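Local coordinates for carbonic anhydrase (Unidentified, PDB 3R1W), which probably catalyses the reversible hydration of carbon dioxide to bicarbonate, as a trimeric left-handed beta-helix enzyme of the gamma carbonic anhydrase class, at residues G54-I59 / L73-A78; R13-I18 / V33-V38. All coordinates share one frame; numbering follows the deposited sequence.

Overall arrangement
Both contacts lie along one side of the beta-helix built by the hexapeptide-repeat chain, and join coils that follow each other up the stack. Contact 2 (13-18 with 33-38) closes first along the chain, at strand 12-13, outermost within this chain; contact 1 (54-59 with 73-78) follows in series. Their centres are about 11 Å apart, and both contacts reach the parallel sheet that runs 12-13, 33-35, 51-54, 72-74. G54 N to I35 O and G54 O to D37 N are probable hydrogen bonds between the two, and D55 packs on Y15. Both contacts touch the second subunit, so this corner of the beta-helix also helps form the trimer interface.

Contact 1. Residues G54-I59 / L73-A78; sequences GDMHHI and LHITHA
A corner of the left-handed beta-helix, where the chain turns at D55-H57 between two faces of the prism, meets the end of strand 72-74 and the loop that follows it. D55 holds its CG in the crowded position between N and carbonyl carbon (chi1 47°), which brings OD1 to the NE2 edge of the H74 ring. H74 NE2 donates to D55 OD1 at 3.1 Å (159° at the hydrogen), in its own ring plane and on the syn lone pair, with carboxylate and ring turned 70° apart. D55 OD1 also accepts from M56 N (2.8 Å), which comes from above the carboxylate plane, while D55 OD2 is salt-bridged to R53; these bonds together fix the carboxylate's rotation. The ring of H74 meets H103 and, across the interface, H98 of the second subunit, a trio consistent with the metal-binding histidines of gamma-class carbonic anhydrases, so D55 would probably orient and polarise a ring of that site. I75 fills the bend: its CD1 lies over one face of the H74 ring, toward the rim, and 3.6 Å from H57 N, a buried amide without a hydrogen-bond partner. I75 CG1 touches H57 CB (3.6 Å), and CG2 reaches I59 CG1 (3.9 Å). Beyond it, M56 and H77 run side by side, CB to CB at 3.6 Å. The M56 chain bends at its end, so CE arrives at the edge of the H74 ring, 3.7 Å from CE1. A water bridges M56 O to A78 N, and N174 of the second subunit packs on both M56 and H77.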
ATOM      1  N   GLY B  54     -11.937 -12.634  -0.877  1.00  6.69           N
ATOM      2  CA  GLY B  54     -12.885 -13.405  -0.085  1.00  4.59           C
ATOM      3  C   GLY B  54     -12.716 -14.894  -0.302  1.00  7.42           C
ATOM      4  O   GLY B  54     -13.638 -15.573  -0.738  1.00  8.79           O
ATOM      5  N   ASP B  55     -11.535 -15.405   0.008  1.00  6.68           N
ATOM      6  CA  ASP B  55     -11.262 -16.817  -0.236  1.00  7.81           C
ATOM      7  C   ASP B  55     -11.635 -17.700   0.956  1.00 12.11           C
ATOM      8  O   ASP B  55     -12.363 -18.679   0.800  1.00 14.56           O
ATOM      9  CB  ASP B  55      -9.817 -17.059  -0.716  1.00  7.23           C
ATOM     10  CG  ASP B  55      -8.762 -16.330   0.110  1.00  9.80           C
ATOM     11  OD1 ASP B  55      -9.075 -15.758   1.185  1.00  9.91           O
ATOM     12  OD2 ASP B  55      -7.592 -16.348  -0.341  1.00  7.25           O
ATOM     13  N   MET B  56     -11.168 -17.336   2.144  1.00  7.91           N
ATOM     14  CA  MET B  56     -11.386 -18.167   3.328  1.00  6.94           C
ATOM     15  C   MET B  56     -12.601 -17.772   4.169  1.00 10.21           C
ATOM     16  O   MET B  56     -12.897 -18.414   5.167  1.00 11.72           O
ATOM     17  CB  MET B  56     -10.122 -18.197   4.191  1.00 10.01           C
ATOM     18  CG  MET B  56      -8.924 -18.782   3.459  1.00  9.98           C
ATOM     19  SD  MET B  56      -7.447 -18.764   4.487  1.00 12.56           S
ATOM     20  CE  MET B  56      -7.095 -17.008   4.570  1.00 13.51           C
ATOM     21  N   HIS B  57     -13.301 -16.720   3.764  1.00 10.53           N
ATOM     22  CA  HIS B  57     -14.480 -16.267   4.501  1.00  9.32           C
ATOM     23  C   HIS B  57     -15.250 -15.297   3.623  1.00  9.53           C
ATOM     24  O   HIS B  57     -14.770 -14.934   2.549  1.00 12.22           O
ATOM     25  CB  HIS B  57     -14.073 -15.593   5.812  1.00  7.15           C
ATOM     26  CG  HIS B  57     -14.970 -15.928   6.962  1.00 12.31           C
ATOM     27  ND1 HIS B  57     -16.344 -15.964   6.849  1.00 12.66           N
ATOM     28  CD2 HIS B  57     -14.690 -16.271   8.241  1.00 12.28           C
ATOM     29  CE1 HIS B  57     -16.872 -16.302   8.013  1.00 11.02           C
ATOM     30  NE2 HIS B  57     -15.888 -16.491   8.875  1.00 12.28           N
ATOM     31  N   HIS B  58     -16.434 -14.878   4.066  1.00  9.16           N
ATOM     32  CA  HIS B  58     -17.254 -13.998   3.236  1.00 13.42           C
ATOM     33  C   HIS B  58     -16.979 -12.502   3.449  1.00  8.44           C
ATOM     34  O   HIS B  58     -16.591 -12.070   4.536  1.00  8.73           O
ATOM     35  CB  HIS B  58     -18.758 -14.322   3.363  1.00 13.51           C
ATOM     36  CG  HIS B  58     -19.322 -14.139   4.741  1.00 17.06           C
ATOM     37  ND1 HIS B  58     -19.464 -15.182   5.633  1.00 15.02           N
ATOM     38  CD2 HIS B  58     -19.826 -13.045   5.362  1.00 16.64           C
ATOM     39  CE1 HIS B  58     -19.999 -14.734   6.754  1.00 14.82           C
ATOM     40  NE2 HIS B  58     -20.243 -13.441   6.612  1.00 14.61           N
ATOM     41  N   ILE B  59     -17.157 -11.737   2.380  1.00  6.96           N
ATOM     42  CA  ILE B  59     -17.047 -10.280   2.406  1.00  3.81           C
ATOM     43  C   ILE B  59     -18.333  -9.709   1.800  1.00  7.45           C
ATOM     44  O   ILE B  59     -18.715 -10.070   0.690  1.00  8.96           O
ATOM     45  CB  ILE B  59     -15.839  -9.802   1.568  1.00  6.59           C
ATOM     46  CG1 ILE B  59     -14.545 -10.432   2.097  1.00  5.77           C
ATOM     47  CG2 ILE B  59     -15.737  -8.272   1.600  1.00  9.72           C
ATOM     48  CD1 ILE B  59     -13.304 -10.079   1.280  1.00  4.42           C
ATOM     49  N   LEU B  73      -8.718  -5.514   1.376  1.00  5.20           N
ATOM     50  CA  LEU B  73      -9.788  -6.012   2.239  1.00  2.98           C
ATOM     51  C   LEU B  73      -9.665  -7.524   2.325  1.00  7.72           C
ATOM     52  O   LEU B  73      -9.657  -8.205   1.304  1.00  7.40           O
ATOM     53  CB  LEU B  73     -11.161  -5.672   1.671  1.00  5.89           C
ATOM     54  CG  LEU B  73     -11.522  -4.258   1.209  1.00 14.94           C
ATOM     55  CD1 LEU B  73     -13.045  -4.039   1.228  1.00  7.60           C
ATOM     56  CD2 LEU B  73     -10.788  -3.160   1.948  1.00 11.52           C
ATOM     57  N   HIS B  74      -9.578  -8.052   3.537  1.00  6.16           N
ATOM     58  CA  HIS B  74      -9.424  -9.487   3.692  1.00  5.04           C
ATOM     59  C   HIS B  74     -10.087  -9.952   4.988  1.00  7.90           C
ATOM     60  O   HIS B  74     -10.746  -9.179   5.686  1.00  8.34           O
ATOM     61  CB  HIS B  74      -7.938  -9.886   3.617  1.00  7.45           C
ATOM     62  CG  HIS B  74      -7.715 -11.356   3.420  1.00  7.13           C
ATOM     63  ND1 HIS B  74      -6.854 -12.095   4.203  1.00 11.23           N
ATOM     64  CD2 HIS B  74      -8.261 -12.228   2.536  1.00  7.34           C
ATOM     65  CE1 HIS B  74      -6.876 -13.358   3.812  1.00  8.25           C
ATOM     66  NE2 HIS B  74      -7.721 -13.465   2.802  1.00  7.73           N
ATOM     67  N   ILE B  75      -9.931 -11.228   5.284  1.00  5.77           N
ATOM     68  CA  ILE B  75     -10.684 -11.862   6.345  1.00  5.52           C
ATOM     69  C   ILE B  75      -9.818 -12.878   7.074  1.00 11.37           C
ATOM     70  O   ILE B  75      -8.659 -13.095   6.710  1.00 10.61           O
ATOM     71  CB  ILE B  75     -11.943 -12.542   5.778  1.00  9.16           C
ATOM     72  CG1 ILE B  75     -11.636 -13.251   4.444  1.00  9.20           C
ATOM     73  CG2 ILE B  75     -13.027 -11.500   5.537  1.00  8.39           C
ATOM     74  CD1 ILE B  75     -10.634 -14.434   4.532  1.00  8.34           C
ATOM     75  N   THR B  76     -10.375 -13.502   8.107  1.00  8.92           N
ATOM     76  CA  THR B  76      -9.627 -14.507   8.859  1.00 11.42           C
ATOM     77  C   THR B  76     -10.351 -15.854   8.838  1.00 14.23           C
ATOM     78  O   THR B  76     -11.535 -15.934   9.157  1.00 11.73           O
ATOM     79  CB  THR B  76      -9.427 -14.067  10.319  1.00 11.75           C
ATOM     80  OG1 THR B  76      -8.587 -12.909  10.356  1.00 15.63           O
ATOM     81  CG2 THR B  76      -8.782 -15.188  11.144  1.00 12.00           C
ATOM     82  N   HIS B  77      -9.641 -16.917   8.471  1.00 11.30           N
ATOM     83  CA  HIS B  77     -10.281 -18.221   8.410  1.00 14.14           C
ATOM     84  C   HIS B  77     -10.610 -18.753   9.806  1.00 14.06           C
ATOM     85  O   HIS B  77      -9.947 -18.423  10.793  1.00 12.66           O
ATOM     86  CB  HIS B  77      -9.434 -19.224   7.609  1.00 17.48           C
ATOM     87  CG  HIS B  77      -8.240 -19.749   8.345  1.00 15.86           C
ATOM     88  ND1 HIS B  77      -8.180 -21.037   8.837  1.00 21.64           N
ATOM     89  CD2 HIS B  77      -7.051 -19.177   8.647  1.00 15.13           C
ATOM     90  CE1 HIS B  77      -7.014 -21.230   9.424  1.00 17.33           C
ATOM     91  NE2 HIS B  77      -6.307 -20.119   9.321  1.00 21.74           N
ATOM     92  N   ALA B  78     -11.646 -19.573   9.883  1.00 13.22           N
ATOM     93  CA  ALA B  78     -12.022 -20.197  11.143  1.00 13.71           C
ATOM     94  C   ALA B  78     -11.007 -21.277  11.516  1.00 17.33           C
ATOM     95  O   ALA B  78     -10.639 -22.113  10.685  1.00 14.51           O
ATOM     96  CB  ALA B  78     -13.409 -20.788  11.034  1.00 13.25           C
TER
HETATM   97  O   HOH W   1     -13.423 -19.782   7.532  1.00 21.26           O

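Contact 2. Residues R13-I18 / V33-V38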
ATOM      1  N   ARG B  13     -12.856 -12.472 -10.081  1.00  7.74           N
ATOM      2  CA  ARG B  13     -12.421 -13.861 -10.216  1.00  3.26           C
ATOM      3  C   ARG B  13     -13.254 -14.839  -9.407  1.00  7.33           C
ATOM      4  O   ARG B  13     -13.503 -14.636  -8.215  1.00  9.51           O
ATOM      5  CB  ARG B  13     -10.966 -13.986  -9.754  1.00  2.69           C
ATOM      6  CG  ARG B  13      -9.983 -13.116 -10.508  1.00  7.29           C
ATOM      7  CD  ARG B  13      -8.578 -13.449 -10.013  1.00 10.01           C
ATOM      8  NE  ARG B  13      -7.539 -12.487 -10.390  1.00  8.39           N
ATOM      9  CZ  ARG B  13      -6.292 -12.567  -9.928  1.00  6.38           C
ATOM     10  NH1 ARG B  13      -5.977 -13.547  -9.092  1.00  7.30           N
ATOM     11  NH2 ARG B  13      -5.365 -11.680 -10.283  1.00  6.17           N
ATOM     12  N   THR B  14     -13.674 -15.907 -10.081  1.00  8.13           N
ATOM     13  CA  THR B  14     -14.332 -17.031  -9.441  1.00  9.83           C
ATOM     14  C   THR B  14     -13.287 -17.818  -8.661  1.00  8.70           C
ATOM     15  O   THR B  14     -12.142 -17.948  -9.099  1.00 11.24           O
ATOM     16  CB  THR B  14     -14.971 -17.926 -10.506  1.00 11.53           C
ATOM     17  OG1 THR B  14     -16.003 -17.187 -11.170  1.00 14.95           O
ATOM     18  CG2 THR B  14     -15.560 -19.183  -9.885  1.00 12.04           C
ATOM     19  N   TYR B  15     -13.686 -18.333  -7.505  1.00  7.74           N
ATOM     20  CA  TYR B  15     -12.790 -19.077  -6.624  1.00  7.01           C
ATOM     21  C   TYR B  15     -13.568 -20.220  -5.982  1.00  9.77           C
ATOM     22  O   TYR B  15     -14.580 -19.991  -5.307  1.00 11.61           O
ATOM     23  CB  TYR B  15     -12.244 -18.154  -5.531  1.00 10.67           C
ATOM     24  CG  TYR B  15     -11.352 -18.848  -4.530  1.00  8.39           C
ATOM     25  CD1 TYR B  15     -10.034 -19.155  -4.847  1.00 10.09           C
ATOM     26  CD2 TYR B  15     -11.825 -19.198  -3.268  1.00  8.20           C
ATOM     27  CE1 TYR B  15      -9.205 -19.796  -3.934  1.00  9.92           C
ATOM     28  CE2 TYR B  15     -11.000 -19.839  -2.346  1.00  9.12           C
ATOM     29  CZ  TYR B  15      -9.695 -20.133  -2.688  1.00 10.68           C
ATOM     30  OH  TYR B  15      -8.875 -20.760  -1.780  1.00 11.09           O
ATOM     31  N   GLN B  16     -13.087 -21.443  -6.191  1.00 14.47           N
ATOM     32  CA  GLN B  16     -13.727 -22.630  -5.633  1.00 14.92           C
ATOM     33  C   GLN B  16     -15.226 -22.624  -5.873  1.00 12.29           C
ATOM     34  O   GLN B  16     -16.019 -22.870  -4.958  1.00 15.18           O
ATOM     35  CB  GLN B  16     -13.421 -22.758  -4.145  1.00 10.49           C
ATOM     36  CG  GLN B  16     -11.942 -22.907  -3.861  1.00 15.66           C
ATOM     37  CD  GLN B  16     -11.674 -23.871  -2.724  1.00 33.40           C
ATOM     38  OE1 GLN B  16     -11.973 -23.582  -1.564  1.00 47.75           O
ATOM     39  NE2 GLN B  16     -11.117 -25.030  -3.053  1.00 33.92           N
ATOM     40  N   GLY B  17     -15.603 -22.326  -7.109  1.00  9.22           N
ATOM     41  CA  GLY B  17     -17.001 -22.357  -7.518  1.00 12.40           C
ATOM     42  C   GLY B  17     -17.831 -21.140  -7.133  1.00 19.13           C
ATOM     43  O   GLY B  17     -19.013 -21.068  -7.465  1.00 21.49           O
ATOM     44  N   ILE B  18     -17.225 -20.184  -6.433  1.00 14.44           N
ATOM     45  CA  ILE B  18     -17.955 -18.990  -6.013  1.00 15.19           C
ATOM     46  C   ILE B  18     -17.501 -17.766  -6.790  1.00 13.88           C
ATOM     47  O   ILE B  18     -16.314 -17.451  -6.815  1.00 10.99           O
ATOM     48  CB  ILE B  18     -17.752 -18.694  -4.524  1.00 18.81           C
ATOM     49  CG1 ILE B  18     -18.007 -19.948  -3.687  1.00 23.29           C
ATOM     50  CG2 ILE B  18     -18.651 -17.534  -4.096  1.00 20.36           C
ATOM     51  CD1 ILE B  18     -17.414 -19.877  -2.303  1.00 28.75           C
ATOM     52  N   VAL B  33      -8.373  -6.356  -7.985  1.00  4.55           N
ATOM     53  CA  VAL B  33      -8.476  -7.814  -7.914  1.00  4.19           C
ATOM     54  C   VAL B  33      -9.514  -8.226  -6.882  1.00  5.52           C
ATOM     55  O   VAL B  33      -9.329  -8.017  -5.686  1.00  8.30           O
ATOM     56  CB  VAL B  33      -7.118  -8.469  -7.568  1.00  4.28           C
ATOM     57  CG1 VAL B  33      -7.294  -9.961  -7.290  1.00  9.85           C
ATOM     58  CG2 VAL B  33      -6.126  -8.249  -8.703  1.00  5.59           C
ATOM     59  N   ILE B  34     -10.613  -8.809  -7.351  1.00  6.26           N
ATOM     60  CA  ILE B  34     -11.671  -9.262  -6.453  1.00  4.20           C
ATOM     61  C   ILE B  34     -11.814 -10.766  -6.591  1.00  8.20           C
ATOM     62  O   ILE B  34     -11.975 -11.281  -7.699  1.00 11.05           O
ATOM     63  CB  ILE B  34     -13.015  -8.587  -6.782  1.00  6.50           C
ATOM     64  CG1 ILE B  34     -12.872  -7.061  -6.713  1.00  8.60           C
ATOM     65  CG2 ILE B  34     -14.093  -9.045  -5.807  1.00 10.62           C
ATOM     66  CD1 ILE B  34     -14.179  -6.293  -7.020  1.00 11.48           C
ATOM     67  N   ILE B  35     -11.744 -11.468  -5.466  1.00  4.71           N
ATOM     68  CA  ILE B  35     -11.693 -12.930  -5.486  1.00  7.27           C
ATOM     69  C   ILE B  35     -12.788 -13.569  -4.643  1.00  9.26           C
ATOM     70  O   ILE B  35     -12.900 -13.299  -3.450  1.00  6.21           O
ATOM     71  CB  ILE B  35     -10.327 -13.456  -4.990  1.00  4.65           C
ATOM     72  CG1 ILE B  35      -9.219 -13.096  -5.989  1.00  6.35           C
ATOM     73  CG2 ILE B  35     -10.371 -14.988  -4.771  1.00  2.80           C
ATOM     74  CD1 ILE B  35      -7.797 -13.256  -5.427  1.00  9.64           C
ATOM     75  N   GLY B  36     -13.591 -14.425  -5.271  1.00  6.01           N
ATOM     76  CA  GLY B  36     -14.417 -15.355  -4.518  1.00  5.52           C
ATOM     77  C   GLY B  36     -15.694 -14.827  -3.903  1.00  9.96           C
ATOM     78  O   GLY B  36     -16.544 -14.263  -4.596  1.00  9.82           O
ATOM     79  N   ASP B  37     -15.813 -15.016  -2.589  1.00 10.01           N
ATOM     80  CA  ASP B  37     -17.068 -14.857  -1.868  1.00  8.69           C
ATOM     81  C   ASP B  37     -17.251 -13.398  -1.452  1.00  8.99           C
ATOM     82  O   ASP B  37     -17.179 -13.065  -0.266  1.00  9.78           O
ATOM     83  CB  ASP B  37     -17.063 -15.768  -0.637  1.00 14.26           C
ATOM     84  CG  ASP B  37     -18.443 -15.940  -0.019  1.00 19.60           C
ATOM     85  OD1 ASP B  37     -19.417 -15.319  -0.504  1.00 15.45           O
ATOM     86  OD2 ASP B  37     -18.545 -16.704   0.966  1.00 17.60           O
ATOM     87  N   VAL B  38     -17.457 -12.539  -2.448  1.00  8.08           N
ATOM     88  CA  VAL B  38     -17.562 -11.101  -2.236  1.00  8.46           C
ATOM     89  C   VAL B  38     -18.852 -10.609  -2.873  1.00  8.31           C
ATOM     90  O   VAL B  38     -19.153 -10.953  -4.014  1.00  8.88           O
ATOM     91  CB  VAL B  38     -16.395 -10.339  -2.920  1.00  7.33           C
ATOM     92  CG1 VAL B  38     -16.592  -8.813  -2.782  1.00  7.05           C
ATOM     93  CG2 VAL B  38     -15.047 -10.773  -2.355  1.00  8.21           C
TER
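R13 and I35 sit in parallel register and lie side by side, pointing the same way off one face of the sheet. From CG to NE the arginine is extended, its CD running along I35 CG1, and its flat guanidinium ends over V33, whose CG1 stands 3.8 Å from R13 CZ, above the centre of one face. Two backbone bonds, each donor nearly along the C=O axis, hold the strands: R13 N to I34 O (2.8 Å) and the straighter G36 N to R13 O (3.0 Å). The charge at the tip pairs with D29 of the second subunit and meets the ring of Y187 there in a cation-pi contact. An alanine here would remove the guanidinium and with it both of these partners, which would probably weaken this part of the subunit interface and leave V33 and I35 less covered. Y15 places CG anti to the backbone N (chi1 177°); its CB packs against I35 CG2 (3.8 Å) and G36 CA (3.7 Å), the ring then leading off obliquely. A CB on G36 would crowd Y15 CB, and the residue has positive phi. The type I' turn from Y15 to I18 brings I18 CG2 to 3.8 Å from D37 CA, while D37 OD1 is salt-bridged to R60. The contact joins the first two coils of the parallel beta-helix: strand 12-13, outermost within its chain, lies next to strand 33-35, whose other side hydrogen-bonds strand 51-54, and H182 in the C-terminal helix of the second subunit meets the Y15 ring.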